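PDB 5HMQ: 3-dehydroshikimate dehydratase from Pseudomonas putida, which converts 3-dehydroshikimate to protocatechuate with the help of a divalent metal cation, linking quinate and shikimate breakdown to aromatic catabolism. Local coordinates for residues G339-V344 against I524-D529; N551-L556 against E569-N574; V575-D580 against E585-Y590. All coordinates share one frame; numbering follows the deposited sequence.

Interaction 1: G339-V344 against I524-D529; sequences GDINIV and IAFDCD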
loop_
_atom_site.group_PDB
_atom_site.type_symbol
_atom_site.label_atom_id
_atom_site.label_comp_id
_atom_site.label_asym_id
_atom_site.label_seq_id
_atom_site.Cartn_x
_atom_site.Cartn_y
_atom_site.Cartn_z
ATOM N N GLY C 339 1.077 -25.922 30.364
ATOM C CA GLY C 339 -0.299 -25.610 30.710
ATOM C C GLY C 339 -1.239 -25.969 29.575
ATOM O O GLY C 339 -1.283 -27.116 29.110
ATOM N N ASP C 340 -1.987 -24.981 29.092
ATOM C CA ASP C 340 -2.884 -25.169 27.966
ATOM C C ASP C 340 -2.297 -24.575 26.686
ATOM O O ASP C 340 -3.007 -24.436 25.685
ATOM C CB ASP C 340 -4.244 -24.536 28.305
ATOM C CG ASP C 340 -5.306 -24.788 27.256
ATOM O OD1 ASP C 340 -5.867 -25.904 27.251
ATOM O OD2 ASP C 340 -5.587 -23.877 26.444
ATOM N N ILE C 341 -0.996 -24.286 26.681
ATOM C CA ILE C 341 -0.303 -23.730 25.525
ATOM C C ILE C 341 0.405 -24.858 24.791
ATOM O O ILE C 341 1.212 -25.584 25.383
ATOM C CB ILE C 341 0.694 -22.640 25.944
ATOM C CG1 ILE C 341 0.051 -21.679 26.944
ATOM C CG2 ILE C 341 1.200 -21.884 24.726
ATOM C CD1 ILE C 341 1.048 -20.957 27.831
ATOM N N ASN C 342 0.102 -25.009 23.503
ATOM C CA ASN C 342 0.786 -25.949 22.626
ATOM C C ASN C 342 1.466 -25.170 21.510
ATOM O O ASN C 342 0.834 -24.330 20.863
ATOM C CB ASN C 342 -0.190 -26.978 22.051
ATOM C CG ASN C 342 -0.866 -27.802 23.128
ATOM O OD1 ASN C 342 -0.229 -28.626 23.785
ATOM N ND2 ASN C 342 -2.162 -27.580 23.320
ATOM N N ILE C 343 2.753 -25.433 21.296
ATOM C CA ILE C 343 3.533 -24.740 20.277
ATOM C C ILE C 343 4.225 -25.781 19.409
ATOM O O ILE C 343 4.917 -26.666 19.925
ATOM C CB ILE C 343 4.560 -23.775 20.897
ATOM C CG1 ILE C 343 3.839 -22.623 21.595
ATOM C CG2 ILE C 343 5.493 -23.233 19.825
ATOM C CD1 ILE C 343 4.754 -21.670 22.315
ATOM N N VAL C 344 4.031 -25.680 18.098
ATOM C CA VAL C 344 4.576 -26.628 17.133
ATOM C C VAL C 344 5.697 -25.932 16.369
ATOM O O VAL C 344 5.474 -24.893 15.735
ATOM C CB VAL C 344 3.486 -27.133 16.176
ATOM C CG1 VAL C 344 4.071 -28.097 15.152
ATOM C CG2 VAL C 344 2.319 -27.751 16.953
ATOM N N ILE C 524 3.418 -12.431 21.656
ATOM C CA ILE C 524 2.524 -13.449 22.197
ATOM C C ILE C 524 2.550 -13.328 23.713
ATOM O O ILE C 524 3.627 -13.263 24.317
ATOM C CB ILE C 524 2.931 -14.863 21.746
ATOM C CG1 ILE C 524 2.999 -14.934 20.219
ATOM C CG2 ILE C 524 1.960 -15.900 22.287
ATOM C CD1 ILE C 524 3.936 -15.999 19.699
ATOM N N ALA C 525 1.371 -13.296 24.325
ATOM C CA ALA C 525 1.237 -13.042 25.752
ATOM C C ALA C 525 0.662 -14.266 26.451
ATOM O O ALA C 525 -0.402 -14.765 26.068
ATOM C CB ALA C 525 0.350 -11.824 26.010
ATOM N N PHE C 526 1.369 -14.739 27.473
ATOM C CA PHE C 526 0.917 -15.836 28.315
ATOM C C PHE C 526 0.568 -15.303 29.700
ATOM O O PHE C 526 1.215 -14.378 30.201
ATOM C CB PHE C 526 1.991 -16.920 28.434
ATOM C CG PHE C 526 2.625 -17.296 27.124
ATOM C CD1 PHE C 526 1.916 -18.011 26.172
ATOM C CD2 PHE C 526 3.939 -16.952 26.853
ATOM C CE1 PHE C 526 2.500 -18.364 24.971
ATOM C CE2 PHE C 526 4.531 -17.303 25.654
ATOM C CZ PHE C 526 3.811 -18.010 24.712
ATOM N N ASP C 527 -0.449 -15.888 30.322
ATOM C CA ASP C 527 -0.841 -15.488 31.663
ATOM C C ASP C 527 -0.339 -16.504 32.685
ATOM O O ASP C 527 0.054 -17.623 32.347
ATOM C CB ASP C 527 -2.364 -15.314 31.769
ATOM C CG ASP C 527 -3.127 -16.632 31.692
ATOM O OD1 ASP C 527 -2.553 -17.654 31.259
ATOM O OD2 ASP C 527 -4.322 -16.638 32.058
ATOM N N CYS C 528 -0.347 -16.088 33.948
ATOM C CA CYS C 528 0.109 -16.933 35.041
ATOM C C CYS C 528 -0.588 -16.489 36.316
ATOM O O CYS C 528 -1.258 -15.456 36.354
ATOM C CB CYS C 528 1.630 -16.870 35.208
ATOM S SG CYS C 528 2.246 -15.253 35.736
ATOM N N ASP C 529 -0.425 -17.291 37.369
ATOM C CA ASP C 529 -1.031 -16.953 38.653
ATOM C C ASP C 529 -0.159 -15.995 39.457
ATOM O O ASP C 529 -0.678 -15.106 40.138
ATOM C CB ASP C 529 -1.298 -18.223 39.460
ATOM C CG ASP C 529 -2.355 -19.102 38.825
ATOM O OD1 ASP C 529 -3.264 -18.556 38.165
ATOM O OD2 ASP C 529 -2.272 -20.340 38.982
#
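F526 sends its ring up from strand 520-528 to meet the branches of I341 and I343, which come down from strand 341-346. The backbones stay well apart, with I341 CA 8.5 Å from F526 CA, so the contact is made by side chains alone. I341 carries most of it. Its CG1 lies beside its own backbone N (chi1 -46°), which sets both branches against the CD1–CE1 side of the F526 ring, the terminal methyl CD1 3.5 Å from F526 CD1 and the branch methyl CG2 3.8 Å from F526 CE1. The isoleucine and the phenylalanine lie at a slant to each other. I343, two residues on and also pointing across the gap, places its CD1 4.5 Å from F526 CZ, a looser touch at the far end of the ring.

The two strands belong to different sheets, one in each of the two vicinal-oxygen-chelate modules of the C-terminal half, and this is one place where the sheets face each other. L440 and I443 of strand 440-450 also pack on I341, while F303 of the first sheet reaches I524. Polar links flank the hydrocarbon: D340 makes a backbone hydrogen bond with R441, whose guanidinium forms a salt bridge with D529.

F526 is three residues beyond H523, a magnesium ligand, and its side chain is about 7 Å from that of E601, another ligand. A525, by contrast, packs on H445 and E601 themselves. No hydrogen bond or charge pair joins the two segments, so the joint between modules here rests on the burial of three apolar side chains and on the fit of methyl groups against a ring.

Interaction 2: N551-L556 against E569-N574; sequences NYYDDL and ELAYYN
Y553 and A571 mark the closest approach of the two backbones, their CA atoms 6.3 Å apart. Residues 551-556 are helical throughout, whereas the helix of the other segment runs only to Y572; Y573 then leaves helical geometry, and N574 takes up a left-handed conformation (phi 51°) that turns the chain out of the helix and into strand 576-579. The CG of Y553 is anti to the carbonyl carbon and beside the backbone N (chi1 -59°), which carries the ring across to A571. One of its faces lies on A571, whose CA is 3.5 Å from the ring centroid and only 7° off the ring normal, a CH-pi contact made by the helix backbone itself. On the opposite face sits the neighbouring ring of Y552, its CD2 over the centre of the Y553 ring.

These are successive helices, 550-559 and 564-572, joined by a short connection and placed in the chain between helix 531-541 and the strand hairpin 576-590 of the second vicinal-oxygen-chelate region. L570 lies toward the hydroxyl end of the ring, its CB 4.1 Å from Y553 CE1, and it also packs on F532 of helix 531-541.

Y553 OH abuts the backbone of N574, 3.2 Å from N574 C, and hydrogen-bonds to V575 O, tying the hydroxyl end of the ring to the chain just after the second helix. The CB of N574 is directed away from the first helix, and its OD1 accepts a hydrogen bond from I548 N. Y552 is likewise tied down: its OH bonds to Y577 N and to N616.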
loop_
_atom_site.group_PDB
_atom_site.type_symbol
_atom_site.label_atom_id
_atom_site.label_comp_id
_atom_site.label_asym_id
_atom_site.label_seq_id
_atom_site.Cartn_x
_atom_site.Cartn_y
_atom_site.Cartn_z
ATOM N N ASN C 551 13.430 5.349 37.403
ATOM C CA ASN C 551 12.478 6.455 37.360
ATOM C C ASN C 551 11.054 5.991 37.080
ATOM O O ASN C 551 10.104 6.690 37.451
ATOM C CB ASN C 551 12.919 7.489 36.318
ATOM C CG ASN C 551 13.162 6.881 34.945
ATOM O OD1 ASN C 551 12.414 6.015 34.489
ATOM N ND2 ASN C 551 14.219 7.334 34.281
ATOM N N TYR C 552 10.885 4.836 36.431
ATOM C CA TYR C 552 9.547 4.286 36.238
ATOM C C TYR C 552 8.900 3.945 37.573
ATOM O O TYR C 552 7.713 4.221 37.787
ATOM C CB TYR C 552 9.616 3.049 35.342
ATOM C CG TYR C 552 8.311 2.294 35.224
ATOM C CD1 TYR C 552 7.290 2.761 34.405
ATOM C CD2 TYR C 552 8.093 1.120 35.935
ATOM C CE1 TYR C 552 6.095 2.078 34.291
ATOM C CE2 TYR C 552 6.900 0.430 35.827
ATOM C CZ TYR C 552 5.905 0.914 35.004
ATOM O OH TYR C 552 4.714 0.233 34.893
ATOM N N TYR C 553 9.663 3.341 38.486
ATOM C CA TYR C 553 9.113 2.953 39.779
ATOM C C TYR C 553 9.031 4.132 40.739
ATOM O O TYR C 553 8.173 4.140 41.629
ATOM C CB TYR C 553 9.939 1.811 40.370
ATOM C CG TYR C 553 9.954 0.606 39.462
ATOM C CD1 TYR C 553 8.874 -0.267 39.420
ATOM C CD2 TYR C 553 11.037 0.351 38.632
ATOM C CE1 TYR C 553 8.874 -1.362 38.583
ATOM C CE2 TYR C 553 11.048 -0.744 37.792
ATOM C CZ TYR C 553 9.963 -1.597 37.772
ATOM O OH TYR C 553 9.967 -2.689 36.936
ATOM N N ASP C 554 9.911 5.125 40.586
ATOM C CA ASP C 554 9.723 6.384 41.300
ATOM C C ASP C 554 8.415 7.042 40.889
ATOM O O ASP C 554 7.723 7.642 41.720
ATOM C CB ASP C 554 10.896 7.325 41.034
ATOM C CG ASP C 554 12.172 6.881 41.712
ATOM O OD1 ASP C 554 12.090 6.210 42.759
ATOM O OD2 ASP C 554 13.261 7.212 41.194
ATOM N N ASP C 555 8.056 6.927 39.607
ATOM C CA ASP C 555 6.798 7.489 39.131
ATOM C C ASP C 555 5.605 6.741 39.711
ATOM O O ASP C 555 4.587 7.355 40.054
ATOM C CB ASP C 555 6.759 7.462 37.605
ATOM C CG ASP C 555 5.536 8.154 37.041
ATOM O OD1 ASP C 555 4.469 7.512 36.960
ATOM O OD2 ASP C 555 5.644 9.343 36.678
ATOM N N LEU C 556 5.706 5.414 39.819
ATOM C CA LEU C 556 4.621 4.647 40.419
ATOM C C LEU C 556 4.442 4.994 41.890
ATOM O O LEU C 556 3.319 4.951 42.405
ATOM C CB LEU C 556 4.888 3.151 40.261
ATOM C CG LEU C 556 4.784 2.587 38.845
ATOM C CD1 LEU C 556 5.196 1.122 38.831
ATOM C CD2 LEU C 556 3.386 2.772 38.276
ATOM N N GLU C 569 9.933 -4.670 45.429
ATOM C CA GLU C 569 9.983 -5.976 44.784
ATOM C C GLU C 569 9.700 -5.857 43.292
ATOM O O GLU C 569 10.397 -6.469 42.476
ATOM C CB GLU C 569 8.998 -6.928 45.457
ATOM C CG GLU C 569 9.430 -7.371 46.845
ATOM C CD GLU C 569 8.353 -8.147 47.578
ATOM O OE1 GLU C 569 7.397 -8.611 46.923
ATOM O OE2 GLU C 569 8.466 -8.293 48.815
ATOM N N LEU C 570 8.685 -5.068 42.919
ATOM C CA LEU C 570 8.414 -4.831 41.507
ATOM C C LEU C 570 9.633 -4.253 40.804
ATOM O O LEU C 570 9.952 -4.641 39.677
ATOM C CB LEU C 570 7.215 -3.893 41.353
ATOM C CG LEU C 570 5.891 -4.431 41.897
ATOM C CD1 LEU C 570 4.916 -3.285 42.093
ATOM C CD2 LEU C 570 5.310 -5.458 40.924
ATOM N N ALA C 571 10.327 -3.321 41.455
ATOM C CA ALA C 571 11.519 -2.734 40.849
ATOM C C ALA C 571 12.626 -3.773 40.711
ATOM O O ALA C 571 13.376 -3.768 39.727
ATOM C CB ALA C 571 11.995 -1.540 41.682
ATOM N N TYR C 572 12.753 -4.667 41.694
ATOM C CA TYR C 572 13.776 -5.705 41.610
ATOM C C TYR C 572 13.437 -6.750 40.556
ATOM O O TYR C 572 14.343 -7.303 39.924
ATOM C CB TYR C 572 13.972 -6.392 42.959
ATOM C CG TYR C 572 15.234 -7.225 42.993
ATOM C CD1 TYR C 572 16.479 -6.628 43.144
ATOM C CD2 TYR C 572 15.185 -8.601 42.808
ATOM C CE1 TYR C 572 17.635 -7.385 43.156
ATOM C CE2 TYR C 572 16.338 -9.365 42.815
ATOM C CZ TYR C 572 17.559 -8.751 42.989
ATOM O OH TYR C 572 18.711 -9.504 42.994
ATOM N N TYR C 573 12.151 -7.024 40.340
ATOM C CA TYR C 573 11.723 -8.030 39.377
ATOM C C TYR C 573 11.381 -7.434 38.018
ATOM O O TYR C 573 10.872 -8.154 37.152
ATOM C CB TYR C 573 10.510 -8.799 39.915
ATOM C CG TYR C 573 10.792 -9.761 41.052
ATOM C CD1 TYR C 573 10.936 -9.308 42.357
ATOM C CD2 TYR C 573 10.885 -11.129 40.821
ATOM C CE1 TYR C 573 11.183 -10.179 43.397
ATOM C CE2 TYR C 573 11.131 -12.012 41.858
ATOM C CZ TYR C 573 11.280 -11.529 43.145
ATOM O OH TYR C 573 11.525 -12.397 44.184
ATOM N N ASN C 574 11.653 -6.143 37.814
ATOM C CA ASN C 574 11.422 -5.471 36.534
ATOM C C ASN C 574 10.000 -5.708 36.029
ATOM O O ASN C 574 9.766 -5.906 34.835
ATOM C CB ASN C 574 12.454 -5.904 35.492
ATOM C CG ASN C 574 13.858 -5.441 35.834
ATOM O OD1 ASN C 574 14.135 -4.243 35.884
ATOM N ND2 ASN C 574 14.753 -6.393 36.069
#

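Interaction 3: V575-D580 against E585-Y590; sequences VLYDRD and ELFHVY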
loop_
_atom_site.group_PDB
_atom_site.type_symbol
_atom_site.label_atom_id
_atom_site.label_comp_id
_atom_site.label_asym_id
_atom_site.label_seq_id
_atom_site.Cartn_x
_atom_site.Cartn_y
_atom_site.Cartn_z
ATOM N N VAL C 575 9.041 -5.686 36.948
ATOM C CA VAL C 575 7.639 -5.898 36.609
ATOM C C VAL C 575 6.996 -4.554 36.295
ATOM O O VAL C 575 7.191 -3.574 37.025
ATOM C CB VAL C 575 6.899 -6.614 37.752
ATOM C CG1 VAL C 575 5.420 -6.762 37.421
ATOM C CG2 VAL C 575 7.521 -7.974 38.013
ATOM N N LEU C 576 6.224 -4.512 35.214
ATOM C CA LEU C 576 5.460 -3.340 34.816
ATOM C C LEU C 576 4.036 -3.453 35.347
ATOM O O LEU C 576 3.520 -4.552 35.562
ATOM C CB LEU C 576 5.461 -3.198 33.293
ATOM C CG LEU C 576 6.854 -2.994 32.694
ATOM C CD1 LEU C 576 6.863 -3.325 31.218
ATOM C CD2 LEU C 576 7.317 -1.567 32.907
ATOM N N TYR C 577 3.400 -2.301 35.555
ATOM C CA TYR C 577 2.175 -2.240 36.338
ATOM C C TYR C 577 1.146 -1.345 35.664
ATOM O O TYR C 577 1.485 -0.366 34.996
ATOM C CB TYR C 577 2.464 -1.735 37.759
ATOM C CG TYR C 577 1.239 -1.564 38.628
ATOM C CD1 TYR C 577 0.640 -2.656 39.240
ATOM C CD2 TYR C 577 0.692 -0.307 38.848
ATOM C CE1 TYR C 577 -0.479 -2.502 40.039
ATOM C CE2 TYR C 577 -0.424 -0.142 39.646
ATOM C CZ TYR C 577 -1.005 -1.242 40.238
ATOM O OH TYR C 577 -2.118 -1.080 41.033
ATOM N N ASP C 578 -0.124 -1.706 35.846
ATOM C CA ASP C 578 -1.255 -0.889 35.433
ATOM C C ASP C 578 -2.440 -1.208 36.334
ATOM O O ASP C 578 -2.549 -2.316 36.866
ATOM C CB ASP C 578 -1.625 -1.125 33.964
ATOM C CG ASP C 578 -2.605 -0.092 33.438
ATOM O OD1 ASP C 578 -2.472 1.097 33.798
ATOM O OD2 ASP C 578 -3.516 -0.472 32.672
ATOM N N ARG C 579 -3.322 -0.224 36.507
ATOM C CA ARG C 579 -4.503 -0.368 37.351
ATOM C C ARG C 579 -5.688 0.276 36.647
ATOM O O ARG C 579 -5.571 1.401 36.156
ATOM C CB ARG C 579 -4.307 0.307 38.711
ATOM C CG ARG C 579 -5.536 0.252 39.605
ATOM C CD ARG C 579 -5.338 1.083 40.860
ATOM N NE ARG C 579 -4.148 0.733 41.629
ATOM C CZ ARG C 579 -3.801 1.348 42.755
ATOM N NH1 ARG C 579 -4.557 2.331 43.226
ATOM N NH2 ARG C 579 -2.708 0.985 43.410
ATOM N N ASP C 580 -6.823 -0.416 36.609
ATOM C CA ASP C 580 -8.027 0.157 36.023
ATOM C C ASP C 580 -8.710 1.072 37.041
ATOM O O ASP C 580 -8.169 1.373 38.108
ATOM C CB ASP C 580 -8.956 -0.942 35.509
ATOM C CG ASP C 580 -9.385 -1.918 36.593
ATOM O OD1 ASP C 580 -9.504 -1.524 37.772
ATOM O OD2 ASP C 580 -9.623 -3.095 36.251
ATOM N N GLU C 585 -5.936 -4.898 38.548
ATOM C CA GLU C 585 -4.520 -4.607 38.391
ATOM C C GLU C 585 -3.893 -5.555 37.382
ATOM O O GLU C 585 -4.326 -6.700 37.226
ATOM C CB GLU C 585 -3.769 -4.709 39.721
ATOM C CG GLU C 585 -4.140 -3.639 40.726
ATOM C CD GLU C 585 -3.390 -3.798 42.028
ATOM O OE1 GLU C 585 -3.551 -4.850 42.682
ATOM O OE2 GLU C 585 -2.631 -2.875 42.389
ATOM N N LEU C 586 -2.857 -5.066 36.709
ATOM C CA LEU C 586 -2.097 -5.850 35.748
ATOM C C LEU C 586 -0.628 -5.850 36.139
ATOM O O LEU C 586 -0.056 -4.792 36.428
ATOM C CB LEU C 586 -2.257 -5.299 34.329
ATOM C CG LEU C 586 -1.481 -6.039 33.235
ATOM C CD1 LEU C 586 -2.037 -7.444 33.043
ATOM C CD2 LEU C 586 -1.496 -5.267 31.926
ATOM N N PHE C 587 -0.025 -7.034 36.142
ATOM C CA PHE C 587 1.410 -7.208 36.328
ATOM C C PHE C 587 1.930 -7.968 35.120
ATOM O O PHE C 587 1.503 -9.100 34.867
ATOM C CB PHE C 587 1.721 -7.971 37.616
ATOM C CG PHE C 587 1.045 -7.413 38.836
ATOM C CD1 PHE C 587 1.570 -6.315 39.494
ATOM C CD2 PHE C 587 -0.119 -7.985 39.321
ATOM C CE1 PHE C 587 0.952 -5.801 40.621
ATOM C CE2 PHE C 587 -0.743 -7.473 40.445
ATOM C CZ PHE C 587 -0.207 -6.380 41.095
ATOM N N HIS C 588 2.839 -7.351 34.371
ATOM C CA HIS C 588 3.315 -7.969 33.146
ATOM C C HIS C 588 4.765 -7.584 32.896
ATOM O O HIS C 588 5.232 -6.531 33.339
ATOM C CB HIS C 588 2.432 -7.586 31.946
ATOM C CG HIS C 588 2.347 -6.113 31.684
ATOM N ND1 HIS C 588 2.335 -5.586 30.410
ATOM C CD2 HIS C 588 2.258 -5.057 32.527
ATOM C CE1 HIS C 588 2.247 -4.270 30.479
ATOM N NE2 HIS C 588 2.200 -3.922 31.752
ATOM N N VAL C 589 5.476 -8.468 32.192
ATOM C CA VAL C 589 6.859 -8.257 31.791
ATOM C C VAL C 589 7.005 -8.649 30.327
ATOM O O VAL C 589 6.204 -9.412 29.780
ATOM C CB VAL C 589 7.858 -9.054 32.657
ATOM C CG1 VAL C 589 7.816 -8.578 34.098
ATOM C CG2 VAL C 589 7.568 -10.547 32.567
ATOM N N TYR C 590 8.046 -8.117 29.694
ATOM C CA TYR C 590 8.331 -8.394 28.296
ATOM C C TYR C 590 9.735 -8.963 28.140
ATOM O O TYR C 590 10.650 -8.620 28.893
ATOM C CB TYR C 590 8.198 -7.130 27.437
ATOM C CG TYR C 590 6.815 -6.519 27.430
ATOM C CD1 TYR C 590 5.809 -7.053 26.638
ATOM C CD2 TYR C 590 6.520 -5.403 28.201
ATOM C CE1 TYR C 590 4.546 -6.498 26.616
ATOM C CE2 TYR C 590 5.253 -4.841 28.187
ATOM C CZ TYR C 590 4.272 -5.397 27.391
ATOM O OH TYR C 590 3.010 -4.849 27.366
#
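L576 and H588 form the first of two hydrogen-bonded pairs in this antiparallel hairpin, with L576 N 2.9 Å from H588 O and H588 N 3.1 Å from L576 O. D578 and L586 repeat the pattern, L586 N lying 2.8 Å from D578 O.

The buried end is densely filled. The CG of H588 takes the crowded position between its backbone N and carbonyl carbon (chi1 59°), which swings the imidazole back against its partner strand, CD2 3.3 Å from L576 O. L586 CD2 covers one face of that imidazole, and L576 CD1 meets the edge of the Y590 ring. On the other side of the sheet V575 packs on F587 and V589. Y577 and F587 lie side by side, F587 CE1 at the edge of the Y577 ring and 3.4 Å from Y577 CD1, the ring planes at 45°.

Toward the turn the hairpin opens to solvent and polar groups take over. R579 donates from NE to Y577 OH (2.8 Å), the hydroxyl lying in the guanidinium plane. Y577 OH also lies very close to E585 OE2; a hydrogen bond is likely, but its modelled length is doubtful. The direct R579–E585 salt bridge is long, 4.0 Å from NE to OE2.

H588 ND1 hydrogen-bonds to E601, a magnesium ligand, and NE2 to N616. The packed end therefore holds a second-shell histidine, consistent with a part in orienting E601, while the more open end probably relies on a tyrosine hydroxyl set between an arginine and a glutamate.

In the fold
Interactions 2 and 3 touch, their centres 11 Å apart: two tyrosine hydroxyls of helix 550-559 reach the backbone of the first hairpin segment, and helix 564-572 leads directly into strand 576-579. Interaction 1 stands about 18 Å from interaction 3, centre to centre, yet strands 520-528 and 585-590 share a sheet with strand 599-606 between them. Interaction 1 is entirely buried and apolar, joining two modules; interaction 3 is mostly buried but keeps a polar, open end beside its backbone ladder; interaction 2 is more peripheral, partly buried and built on one ring. The side chain of Y590 in interaction 3 is about 4 Å from the C-terminal magnesium, that of F526 in interaction 1 about 10 Å, whereas interaction 2 lies away from it.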